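Local coordinates for CoA-binding domain-containing protein (PDB 1IUK) that is of unknown function but probably binds coenzyme A through a Rossmann-type domain, at residues R7-Q12 against P95-L100; R37-R42 against V128-L133; S81-H86 against P107-A112; R49-E54 against A60-L65. All blocks are in the same frame, centred on the assembly; numbering follows the deposited sequence.

Contact 1 of 4, residues R7-Q12 against P95-L100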
# COMPACT_ATOMS: atom_id res chain seq x y z
N ARG A 7 -12.80 -2.56 8.88
CA ARG A 7 -12.52 -3.93 9.28
C ARG A 7 -13.00 -4.89 8.19
O ARG A 7 -12.26 -5.79 7.77
CB ARG A 7 -13.23 -4.26 10.60
CG ARG A 7 -12.73 -5.53 11.27
CD ARG A 7 -13.58 -5.88 12.49
NE ARG A 7 -14.21 -4.69 13.05
CZ ARG A 7 -13.69 -3.96 14.02
NH1 ARG A 7 -12.52 -4.29 14.55
NH2 ARG A 7 -14.34 -2.87 14.45
N ALA A 8 -14.23 -4.68 7.72
CA ALA A 8 -14.80 -5.53 6.67
C ALA A 8 -13.90 -5.47 5.45
O ALA A 8 -13.67 -6.48 4.77
CB ALA A 8 -16.21 -5.05 6.31
N TYR A 9 -13.36 -4.29 5.18
CA TYR A 9 -12.49 -4.11 4.04
C TYR A 9 -11.16 -4.86 4.17
O TYR A 9 -10.74 -5.59 3.27
CB TYR A 9 -12.22 -2.61 3.81
CG TYR A 9 -11.63 -2.36 2.45
CD1 TYR A 9 -10.35 -2.82 2.15
CD2 TYR A 9 -12.39 -1.80 1.42
CE1 TYR A 9 -9.85 -2.75 0.86
CE2 TYR A 9 -11.89 -1.72 0.13
CZ TYR A 9 -10.62 -2.21 -0.15
OH TYR A 9 -10.11 -2.22 -1.42
N LEU A 10 -10.48 -4.69 5.30
CA LEU A 10 -9.20 -5.35 5.51
C LEU A 10 -9.32 -6.87 5.61
O LEU A 10 -8.46 -7.59 5.11
CB LEU A 10 -8.53 -4.80 6.77
CG LEU A 10 -8.17 -3.32 6.72
CD1 LEU A 10 -7.54 -2.91 8.04
CD2 LEU A 10 -7.20 -3.04 5.57
N SER A 11 -10.38 -7.36 6.26
CA SER A 11 -10.54 -8.81 6.42
C SER A 11 -10.84 -9.53 5.12
O SER A 11 -10.46 -10.69 4.93
CB SER A 11 -11.62 -9.13 7.46
OG SER A 11 -12.89 -8.63 7.08
N GLN A 12 -11.50 -8.84 4.20
CA GLN A 12 -11.84 -9.43 2.93
C GLN A 12 -10.69 -9.34 1.91
O GLN A 12 -10.56 -10.20 1.03
CB GLN A 12 -13.11 -8.76 2.39
CG GLN A 12 -13.88 -9.63 1.44
CD GLN A 12 -13.38 -9.48 0.02
OE1 GLN A 12 -13.04 -8.36 -0.41
NE2 GLN A 12 -13.30 -10.59 -0.71
N PRO A 95 -6.40 0.55 -7.55
CA PRO A 95 -6.44 -0.40 -6.44
C PRO A 95 -7.76 -0.17 -5.71
O PRO A 95 -8.35 0.90 -5.84
CB PRO A 95 -5.24 0.00 -5.59
CG PRO A 95 -5.14 1.46 -5.80
CD PRO A 95 -5.47 1.65 -7.27
N GLY A 96 -8.21 -1.17 -4.94
CA GLY A 96 -9.46 -1.03 -4.22
C GLY A 96 -9.43 0.03 -3.14
O GLY A 96 -10.45 0.62 -2.79
N LEU A 97 -8.24 0.27 -2.59
CA LEU A 97 -8.07 1.25 -1.52
C LEU A 97 -6.61 1.73 -1.50
O LEU A 97 -5.70 0.92 -1.72
CB LEU A 97 -8.40 0.59 -0.18
CG LEU A 97 -8.13 1.34 1.13
CD1 LEU A 97 -9.05 2.52 1.25
CD2 LEU A 97 -8.36 0.40 2.30
N VAL A 98 -6.40 3.03 -1.28
CA VAL A 98 -5.05 3.58 -1.21
C VAL A 98 -4.78 3.97 0.24
O VAL A 98 -5.53 4.71 0.86
CB VAL A 98 -4.86 4.81 -2.13
CG1 VAL A 98 -3.54 5.51 -1.82
CG2 VAL A 98 -4.87 4.35 -3.57
N TRP A 99 -3.68 3.44 0.76
CA TRP A 99 -3.29 3.66 2.15
C TRP A 99 -1.97 4.43 2.23
O TRP A 99 -0.92 3.88 1.90
CB TRP A 99 -3.12 2.30 2.84
CG TRP A 99 -2.96 2.35 4.34
CD1 TRP A 99 -1.86 2.77 5.05
CD2 TRP A 99 -3.95 2.00 5.32
NE1 TRP A 99 -2.11 2.71 6.39
CE2 TRP A 99 -3.39 2.24 6.59
CE3 TRP A 99 -5.27 1.51 5.24
CZ2 TRP A 99 -4.10 2.01 7.78
CZ3 TRP A 99 -5.97 1.28 6.42
CH2 TRP A 99 -5.38 1.53 7.68
N LEU A 100 -2.03 5.69 2.63
CA LEU A 100 -0.80 6.47 2.75
C LEU A 100 -0.23 6.24 4.15
O LEU A 100 -0.89 6.52 5.16
CB LEU A 100 -1.08 7.96 2.56
CG LEU A 100 -1.74 8.33 1.22
CD1 LEU A 100 -1.84 9.86 1.13
CD2 LEU A 100 -0.94 7.74 0.05
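Tyr9 of helix 3-12 lies against Leu97 in residues 95-100, which carry strand 98-100 of the five-stranded parallel sheet in this Rossmann-type CoA-binding domain. The two side chains run antiparallel, alongside each other, and one face of the phenol ring takes the isobutyl group of Leu97. CD2 of Leu97 sits 4.0 Å from the centroid of the Tyr9 ring and 23° off its normal, a CH-pi contact displaced toward the CD1/CE1 rim. Further along the ring, Leu97 CB comes to 3.6 Å from Tyr9 CZ. A chi1 of -165° sets the ring of Tyr9 anti to its own amide nitrogen and carries the phenol across to Gly96 and Leu97.

There the hydroxyl meets backbone: Tyr9 OH is 3.3 Å from Leu97 N, but the angle is too poor for a hydrogen bond. Its polar partner is instead the carbonyl oxygen of Asp72, next to strand 73-76, so the phenol links the segments that carry two adjacent strands. Ile73 also touches Tyr9, while Met1 and Pro119 pack on Leu97. The tightest approach across the contact is that of Tyr9 OH to Gly96 C, at 2.9 Å.

Contact 2 of 4, residues R37-R42 against V128-L133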
# COMPACT_ATOMS: atom_id res chain seq x y z
N ARG A 37 2.25 -9.97 5.51
CA ARG A 37 2.35 -11.28 4.89
C ARG A 37 2.03 -12.37 5.92
O ARG A 37 1.43 -13.39 5.59
CB ARG A 37 3.76 -11.49 4.34
CG ARG A 37 3.95 -12.78 3.57
CD ARG A 37 5.43 -13.07 3.43
NE ARG A 37 5.72 -14.12 2.45
CZ ARG A 37 6.94 -14.55 2.15
NH1 ARG A 37 8.00 -14.03 2.76
NH2 ARG A 37 7.11 -15.51 1.25
N GLU A 38 2.43 -12.13 7.17
CA GLU A 38 2.17 -13.07 8.25
C GLU A 38 0.67 -13.17 8.49
O GLU A 38 0.15 -14.25 8.78
CB GLU A 38 2.85 -12.58 9.53
CG GLU A 38 4.35 -12.58 9.46
CD GLU A 38 4.98 -12.22 10.79
OE1 GLU A 38 6.17 -12.54 11.00
OE2 GLU A 38 4.28 -11.63 11.65
N GLN A 39 -0.02 -12.04 8.38
CA GLN A 39 -1.46 -12.00 8.59
C GLN A 39 -2.26 -12.58 7.43
O GLN A 39 -3.48 -12.37 7.34
CB GLN A 39 -1.91 -10.57 8.87
CG GLN A 39 -1.08 -9.88 9.94
CD GLN A 39 -0.69 -10.81 11.07
OE1 GLN A 39 -1.53 -11.19 11.89
NE2 GLN A 39 0.58 -11.20 11.12
N GLY A 40 -1.59 -13.29 6.53
CA GLY A 40 -2.28 -13.93 5.42
C GLY A 40 -2.53 -13.15 4.14
O GLY A 40 -3.32 -13.58 3.31
N TYR A 41 -1.87 -12.01 3.97
CA TYR A 41 -2.05 -11.20 2.76
C TYR A 41 -0.97 -11.57 1.74
O TYR A 41 0.09 -12.07 2.10
CB TYR A 41 -1.90 -9.71 3.07
CG TYR A 41 -2.99 -9.14 3.93
CD1 TYR A 41 -2.74 -8.78 5.26
CD2 TYR A 41 -4.29 -8.96 3.43
CE1 TYR A 41 -3.74 -8.26 6.06
CE2 TYR A 41 -5.30 -8.43 4.23
CZ TYR A 41 -5.01 -8.09 5.55
OH TYR A 41 -5.99 -7.57 6.35
N ARG A 42 -1.26 -11.31 0.47
CA ARG A 42 -0.27 -11.55 -0.57
C ARG A 42 0.30 -10.16 -0.78
O ARG A 42 -0.40 -9.26 -1.26
CB ARG A 42 -0.91 -12.05 -1.86
CG ARG A 42 0.09 -12.08 -3.01
CD ARG A 42 -0.51 -12.67 -4.28
NE ARG A 42 0.49 -13.44 -5.00
CZ ARG A 42 0.61 -14.75 -4.92
NH1 ARG A 42 -0.22 -15.44 -4.14
NH2 ARG A 42 1.57 -15.38 -5.59
N VAL A 128 -0.11 -1.17 12.52
CA VAL A 128 -0.71 -0.72 13.75
C VAL A 128 -2.22 -0.82 13.66
O VAL A 128 -2.86 -1.40 14.55
CB VAL A 128 -0.30 0.72 14.05
CG1 VAL A 128 -1.22 1.32 15.09
CG2 VAL A 128 1.15 0.74 14.51
N GLU A 129 -2.78 -0.29 12.58
CA GLU A 129 -4.23 -0.31 12.39
C GLU A 129 -4.78 -1.72 12.29
O GLU A 129 -5.88 -2.00 12.79
CB GLU A 129 -4.59 0.48 11.13
CG GLU A 129 -4.50 1.99 11.32
CD GLU A 129 -5.11 2.46 12.64
OE1 GLU A 129 -4.41 3.15 13.41
OE2 GLU A 129 -6.28 2.15 12.90
N HIS A 130 -4.04 -2.61 11.65
CA HIS A 130 -4.47 -3.99 11.52
C HIS A 130 -4.53 -4.64 12.91
O HIS A 130 -5.48 -5.37 13.23
CB HIS A 130 -3.51 -4.77 10.63
CG HIS A 130 -3.97 -6.16 10.32
ND1 HIS A 130 -3.60 -7.25 11.08
CD2 HIS A 130 -4.76 -6.64 9.33
CE1 HIS A 130 -4.14 -8.35 10.57
NE2 HIS A 130 -4.84 -8.00 9.51
N LYS A 131 -3.51 -4.37 13.71
CA LYS A 131 -3.45 -4.91 15.07
C LYS A 131 -4.61 -4.40 15.89
O LYS A 131 -5.28 -5.19 16.56
CB LYS A 131 -2.14 -4.50 15.74
CG LYS A 131 -0.97 -5.35 15.34
CD LYS A 131 0.32 -4.78 15.88
CE LYS A 131 1.47 -5.72 15.61
NZ LYS A 131 2.58 -5.53 16.58
N ARG A 132 -4.87 -3.10 15.84
CA ARG A 132 -5.95 -2.50 16.61
C ARG A 132 -7.36 -2.97 16.26
O ARG A 132 -8.24 -3.01 17.12
CB ARG A 132 -5.93 -0.99 16.47
CG ARG A 132 -7.14 -0.30 17.08
CD ARG A 132 -7.17 1.19 16.76
NE ARG A 132 -7.59 1.43 15.38
CZ ARG A 132 -8.86 1.55 14.99
NH1 ARG A 132 -9.14 1.76 13.71
NH2 ARG A 132 -9.84 1.46 15.88
N LEU A 133 -7.57 -3.31 15.00
CA LEU A 133 -8.89 -3.74 14.55
C LEU A 133 -9.15 -5.23 14.72
O LEU A 133 -10.30 -5.64 14.91
CB LEU A 133 -9.09 -3.36 13.07
CG LEU A 133 -9.30 -1.88 12.74
CD1 LEU A 133 -9.12 -1.65 11.23
CD2 LEU A 133 -10.69 -1.46 13.19
O HOH W 1 -5.98 -10.47 8.61
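His130 of helix 126-134 points its imidazole at the turn that follows helix 28-38, where Gln39 and Tyr41 meet it at different atoms. The aliphatic part of Gln39 bears on the CE1 corner, with Gln39 CG 3.5 Å from His130 CE1 and CB almost as near. Tyr41 runs head-on toward the histidine and meets its NE2-CD2 side: Tyr41 OH is 3.4 Å from His130 CD2, near the plane of the imidazole. The tyrosine and histidine ring planes stand at 75° with centroids 5.6 Å apart, an oblique pair. The chi1 of His130, -174°, places CG anti to the backbone N, which turns the ring toward Gln39 and Tyr41.

A water lies in the imidazole plane, 2.9 Å from His130 NE2, and gives a weak bond to the backbone O of Gln39.

In the second shell, Tyr35 OH is hydrogen-bonded to His130 ND1, so both ring nitrogens have partners and the rotation of the imidazole is fixed. The amide of Gln39 is held at both ends, its OE1 by Arg135 and its NE2 by the backbone oxygen of Tyr35. Tyr41 OH is hydrogen-bonded to the carbonyl oxygen of Leu10 in helix 3-12. Gly40, with phi at 87°, turns the chain between the two contacting residues.

The chemistry is thus that of a buried histidine packed across the contact by the aliphatic part of Gln39 and by the phenol of Tyr41, with Tyr35 OH and a water at its nitrogens, which implies that the polar atoms of the imidazole are satisfied despite its burial.

Contact 3 of 4, residues S81-H86 against P107-A112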
# COMPACT_ATOMS: atom_id res chain seq x y z
N SER A 81 6.33 14.43 -1.72
CA SER A 81 6.96 15.08 -2.87
C SER A 81 7.19 14.14 -4.06
O SER A 81 7.71 14.56 -5.09
CB SER A 81 8.29 15.72 -2.44
OG SER A 81 9.19 14.75 -1.90
N ALA A 82 6.79 12.88 -3.93
CA ALA A 82 6.97 11.91 -5.01
C ALA A 82 5.64 11.34 -5.49
O ALA A 82 5.56 10.64 -6.49
CB ALA A 82 7.88 10.76 -4.53
N LEU A 83 4.58 11.66 -4.76
CA LEU A 83 3.28 11.10 -5.08
C LEU A 83 2.66 11.52 -6.40
O LEU A 83 2.13 10.68 -7.12
CB LEU A 83 2.31 11.37 -3.92
CG LEU A 83 2.71 10.76 -2.56
CD1 LEU A 83 1.65 11.07 -1.52
CD2 LEU A 83 2.89 9.26 -2.71
N MET A 84 2.71 12.80 -6.72
CA MET A 84 2.11 13.26 -7.97
C MET A 84 2.67 12.57 -9.22
O MET A 84 1.94 12.30 -10.16
CB MET A 84 2.24 14.78 -8.09
CG MET A 84 1.23 15.55 -7.25
SD MET A 84 -0.50 14.96 -7.30
CE MET A 84 -1.06 15.56 -8.86
N ASP A 85 3.96 12.26 -9.22
CA ASP A 85 4.55 11.58 -10.38
C ASP A 85 4.10 10.13 -10.47
O ASP A 85 4.34 9.46 -11.47
CB ASP A 85 6.08 11.64 -10.31
CG ASP A 85 6.61 13.06 -10.45
OD1 ASP A 85 5.93 13.89 -11.10
OD2 ASP A 85 7.71 13.34 -9.92
N HIS A 86 3.47 9.63 -9.41
CA HIS A 86 2.99 8.25 -9.38
C HIS A 86 1.50 8.21 -9.72
O HIS A 86 0.97 7.16 -10.10
CB HIS A 86 3.18 7.62 -7.98
CG HIS A 86 4.58 7.15 -7.67
ND1 HIS A 86 5.15 6.05 -8.28
CD2 HIS A 86 5.49 7.60 -6.78
CE1 HIS A 86 6.35 5.84 -7.77
NE2 HIS A 86 6.58 6.77 -6.85
N PRO A 107 -2.77 16.68 -0.30
CA PRO A 107 -4.08 17.22 -0.69
C PRO A 107 -4.49 16.95 -2.13
O PRO A 107 -5.54 16.36 -2.39
CB PRO A 107 -3.94 18.70 -0.39
CG PRO A 107 -3.04 18.73 0.79
CD PRO A 107 -2.07 17.60 0.61
N GLU A 108 -3.67 17.40 -3.08
CA GLU A 108 -4.01 17.21 -4.48
C GLU A 108 -4.06 15.73 -4.82
O GLU A 108 -5.01 15.26 -5.46
CB GLU A 108 -3.00 17.91 -5.39
CG GLU A 108 -3.00 17.37 -6.83
CD GLU A 108 -2.60 18.40 -7.87
OE1 GLU A 108 -1.79 19.30 -7.54
OE2 GLU A 108 -3.10 18.32 -9.01
N PHE A 109 -3.05 14.98 -4.41
CA PHE A 109 -2.99 13.55 -4.69
C PHE A 109 -4.21 12.85 -4.10
O PHE A 109 -4.82 12.00 -4.74
CB PHE A 109 -1.71 12.96 -4.10
CG PHE A 109 -1.53 11.49 -4.38
CD1 PHE A 109 -0.99 11.06 -5.59
CD2 PHE A 109 -1.90 10.54 -3.42
CE1 PHE A 109 -0.81 9.70 -5.85
CE2 PHE A 109 -1.72 9.17 -3.68
CZ PHE A 109 -1.18 8.75 -4.89
N GLU A 110 -4.57 13.23 -2.88
CA GLU A 110 -5.71 12.63 -2.21
C GLU A 110 -7.02 13.02 -2.87
O GLU A 110 -7.92 12.20 -3.01
CB GLU A 110 -5.72 13.04 -0.74
CG GLU A 110 -4.55 12.44 0.05
CD GLU A 110 -4.45 12.99 1.45
OE1 GLU A 110 -5.49 13.02 2.14
OE2 GLU A 110 -3.34 13.39 1.87
N LYS A 111 -7.10 14.28 -3.30
CA LYS A 111 -8.30 14.77 -3.96
C LYS A 111 -8.48 14.06 -5.30
O LYS A 111 -9.60 13.72 -5.66
CB LYS A 111 -8.23 16.28 -4.19
CG LYS A 111 -9.45 16.86 -4.90
CD LYS A 111 -9.09 18.06 -5.79
CE LYS A 111 -10.34 18.80 -6.29
NZ LYS A 111 -11.41 18.89 -5.25
N ALA A 112 -7.39 13.83 -6.02
CA ALA A 112 -7.48 13.16 -7.31
C ALA A 112 -8.00 11.73 -7.17
O ALA A 112 -8.76 11.25 -8.02
CB ALA A 112 -6.13 13.15 -8.01
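The side chains of Phe109, in helix 107-115, and Leu83, of the short, weakly bonded helix 80-83, cross at about a right angle in this Rossmann-type domain. From its CB, which lies 4.0 Å from Met84 SD, the Phe109 side chain runs away from its helix, with chi1 at -178°. Leu83 CB lies over one face of the ring, nearest CG and CD1; it stands 3.9 Å from the Phe109 centroid and 20° off the normal, a CH-pi contact. On the other side of the ring's axis, Phe109 CD2 meets Leu83 CD1 at 4.1 Å. Phe109 CE1 then reaches the backbone, 3.3 Å from Leu83 O, the same oxygen that accepts from His86 N, while CE2 meets Leu100 of strand 98-100.

Beside this pair, Met84 is bent at chi2 and chi3, bringing its thioether across the extended chain of Glu108. Met84 CE touches Glu108 CG at 3.3 Å, a close approach on the more exposed margin of the contact.

Leu87 of helix 87-93 also packs on Phe109, while Ile104 and His106 of the preceding loop touch Leu83. The phenyl ring therefore lies where helices 80-83, 87-93 and 107-115 converge beside strand 98-100.

Contact 4 of 4, residues R49-E54 against A60-L65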
# COMPACT_ATOMS: atom_id res chain seq x y z
N ARG A 49 13.89 0.87 -7.24
CA ARG A 49 15.16 0.78 -6.51
C ARG A 49 15.58 -0.65 -6.19
O ARG A 49 16.76 -0.90 -5.94
CB ARG A 49 15.08 1.57 -5.20
CG ARG A 49 14.78 3.05 -5.35
CD ARG A 49 15.93 3.81 -5.97
NE ARG A 49 15.64 5.24 -5.98
CZ ARG A 49 14.87 5.83 -6.89
NH1 ARG A 49 14.31 5.11 -7.86
NH2 ARG A 49 14.63 7.14 -6.81
N PHE A 50 14.63 -1.58 -6.19
CA PHE A 50 14.92 -2.99 -5.91
C PHE A 50 14.32 -3.89 -6.96
O PHE A 50 14.05 -5.06 -6.70
CB PHE A 50 14.38 -3.40 -4.54
CG PHE A 50 14.93 -2.60 -3.43
CD1 PHE A 50 14.20 -1.55 -2.88
CD2 PHE A 50 16.22 -2.84 -2.95
CE1 PHE A 50 14.73 -0.75 -1.88
CE2 PHE A 50 16.77 -2.04 -1.95
CZ PHE A 50 16.02 -0.99 -1.41
N GLN A 51 14.12 -3.36 -8.16
CA GLN A 51 13.54 -4.14 -9.23
C GLN A 51 14.28 -5.47 -9.41
O GLN A 51 15.50 -5.51 -9.54
CB GLN A 51 13.56 -3.34 -10.54
CG GLN A 51 12.85 -4.03 -11.68
CD GLN A 51 13.75 -5.00 -12.44
OE1 GLN A 51 13.35 -6.14 -12.75
NE2 GLN A 51 14.97 -4.56 -12.75
N GLY A 52 13.52 -6.56 -9.41
CA GLY A 52 14.10 -7.88 -9.60
C GLY A 52 14.50 -8.60 -8.32
O GLY A 52 14.62 -9.82 -8.30
N GLU A 53 14.70 -7.85 -7.25
CA GLU A 53 15.10 -8.47 -5.99
C GLU A 53 13.90 -9.10 -5.30
O GLU A 53 12.80 -8.54 -5.30
CB GLU A 53 15.72 -7.42 -5.07
CG GLU A 53 17.21 -7.20 -5.28
CD GLU A 53 17.81 -6.31 -4.21
OE1 GLU A 53 18.19 -5.16 -4.54
OE2 GLU A 53 17.90 -6.76 -3.04
N GLU A 54 14.09 -10.27 -4.71
CA GLU A 54 12.99 -10.93 -4.03
C GLU A 54 12.69 -10.28 -2.68
O GLU A 54 13.55 -10.25 -1.79
CB GLU A 54 13.30 -12.41 -3.83
CG GLU A 54 12.07 -13.28 -3.62
CD GLU A 54 12.36 -14.49 -2.74
OE1 GLU A 54 11.59 -14.74 -1.79
OE2 GLU A 54 13.37 -15.19 -3.00
N ALA A 60 10.32 -8.00 -6.72
CA ALA A 60 9.89 -6.61 -6.77
C ALA A 60 9.85 -6.16 -8.23
O ALA A 60 10.69 -6.55 -9.03
CB ALA A 60 10.85 -5.72 -5.97
N VAL A 61 8.86 -5.34 -8.56
CA VAL A 61 8.73 -4.81 -9.91
C VAL A 61 8.94 -3.29 -9.84
O VAL A 61 8.78 -2.68 -8.79
CB VAL A 61 7.33 -5.16 -10.53
CG1 VAL A 61 7.20 -6.67 -10.69
CG2 VAL A 61 6.21 -4.62 -9.67
N ALA A 62 9.30 -2.67 -10.97
CA ALA A 62 9.55 -1.24 -10.97
C ALA A 62 8.31 -0.36 -10.99
O ALA A 62 8.33 0.72 -10.41
CB ALA A 62 10.46 -0.88 -12.13
N SER A 63 7.24 -0.82 -11.64
CA SER A 63 6.02 -0.03 -11.75
C SER A 63 4.76 -0.79 -11.38
O SER A 63 4.68 -2.00 -11.57
CB SER A 63 5.85 0.47 -13.18
OG SER A 63 4.48 0.53 -13.55
N LEU A 64 3.78 -0.06 -10.87
CA LEU A 64 2.51 -0.65 -10.48
C LEU A 64 1.88 -1.38 -11.65
O LEU A 64 1.23 -2.40 -11.47
CB LEU A 64 1.56 0.43 -9.97
CG LEU A 64 1.85 1.05 -8.60
CD1 LEU A 64 0.84 2.15 -8.31
CD2 LEU A 64 1.80 -0.04 -7.51
N LEU A 65 2.08 -0.86 -12.85
CA LEU A 65 1.51 -1.47 -14.04
C LEU A 65 2.17 -2.79 -14.40
O LEU A 65 1.70 -3.50 -15.28
CB LEU A 65 1.61 -0.50 -15.23
CG LEU A 65 0.94 0.87 -15.09
CD1 LEU A 65 -0.44 0.72 -14.48
CD2 LEU A 65 1.81 1.78 -14.22
O HOH W 2 11.18 -7.14 -11.76
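Two nearly straight backbone hydrogen bonds pair residues 49-54 with 60-65: Gly52 N gives to Ala60 O at 2.9 Å, with an N-H...O angle of 173°, and Ala60 N gives to Glu53 O at 2.9 Å. Ala60 is thus gripped through its amide and its carbonyl, and its methyl group is directed into the turn, where Ala60 CB comes to 3.3 Å from Phe50 O. That oxygen also accepts from Glu53 N, closing a type II beta turn over Phe50 to Glu53, with Gly52 at its third position and a positive phi of 91°.

Gln51 reaches past the turn along the other segment. With CG anti to the backbone N, Gln51 lays CG 4.0 Å from Ala62 CB; the bend at chi2 then turns the amide toward a water that its OE1 shares with Ala60 O, the water being 2.8 Å from the latter. The phenyl ring of Phe50 leads away from Ala60 to meet His22 edge-to-face.

Further on, Ser63 OG accepts from Leu65 N in an ST turn that introduces the 3-10 segment starting at Leu64. Val61 is hydrogen-bonded through its backbone to Pro45 and Asn47 near the end of strand 42-46. With Gly52 and Glu53 opposite Ala60, the arrangement is a G1 beta bulge coupled to a type II turn, at the open end of the hairpin of strands 54-55 and 58-59, an excursion between parallel strands 42-46 and 73-76 of the Rossmann-type sheet.

From the N terminus, helix 3-12 enters contact 1, whose loop closes only at residues 95-100, which carry strand 98-100. Contact 2 opens within that span, at the end of helix 28-38, and closes later on helix 126-134, so the two cross; they also touch where Leu10 CD1 packs on Leu133 CD1. Contact 4 is a short local closure that lies within both long loops. Contact 3 opens after it, crosses contact 1, and falls wholly within contact 2; Leu100 packs on Glu110 to join contacts 1 and 3. Contacts 1 and 2 thus tie the terminal helices to the parallel sheet and helix 28-38. Contact 3 joins helix 80-83 to helix 107-115 beside the sheet, and contact 4 closes a surface excursion; their centres are about 21 Å apart.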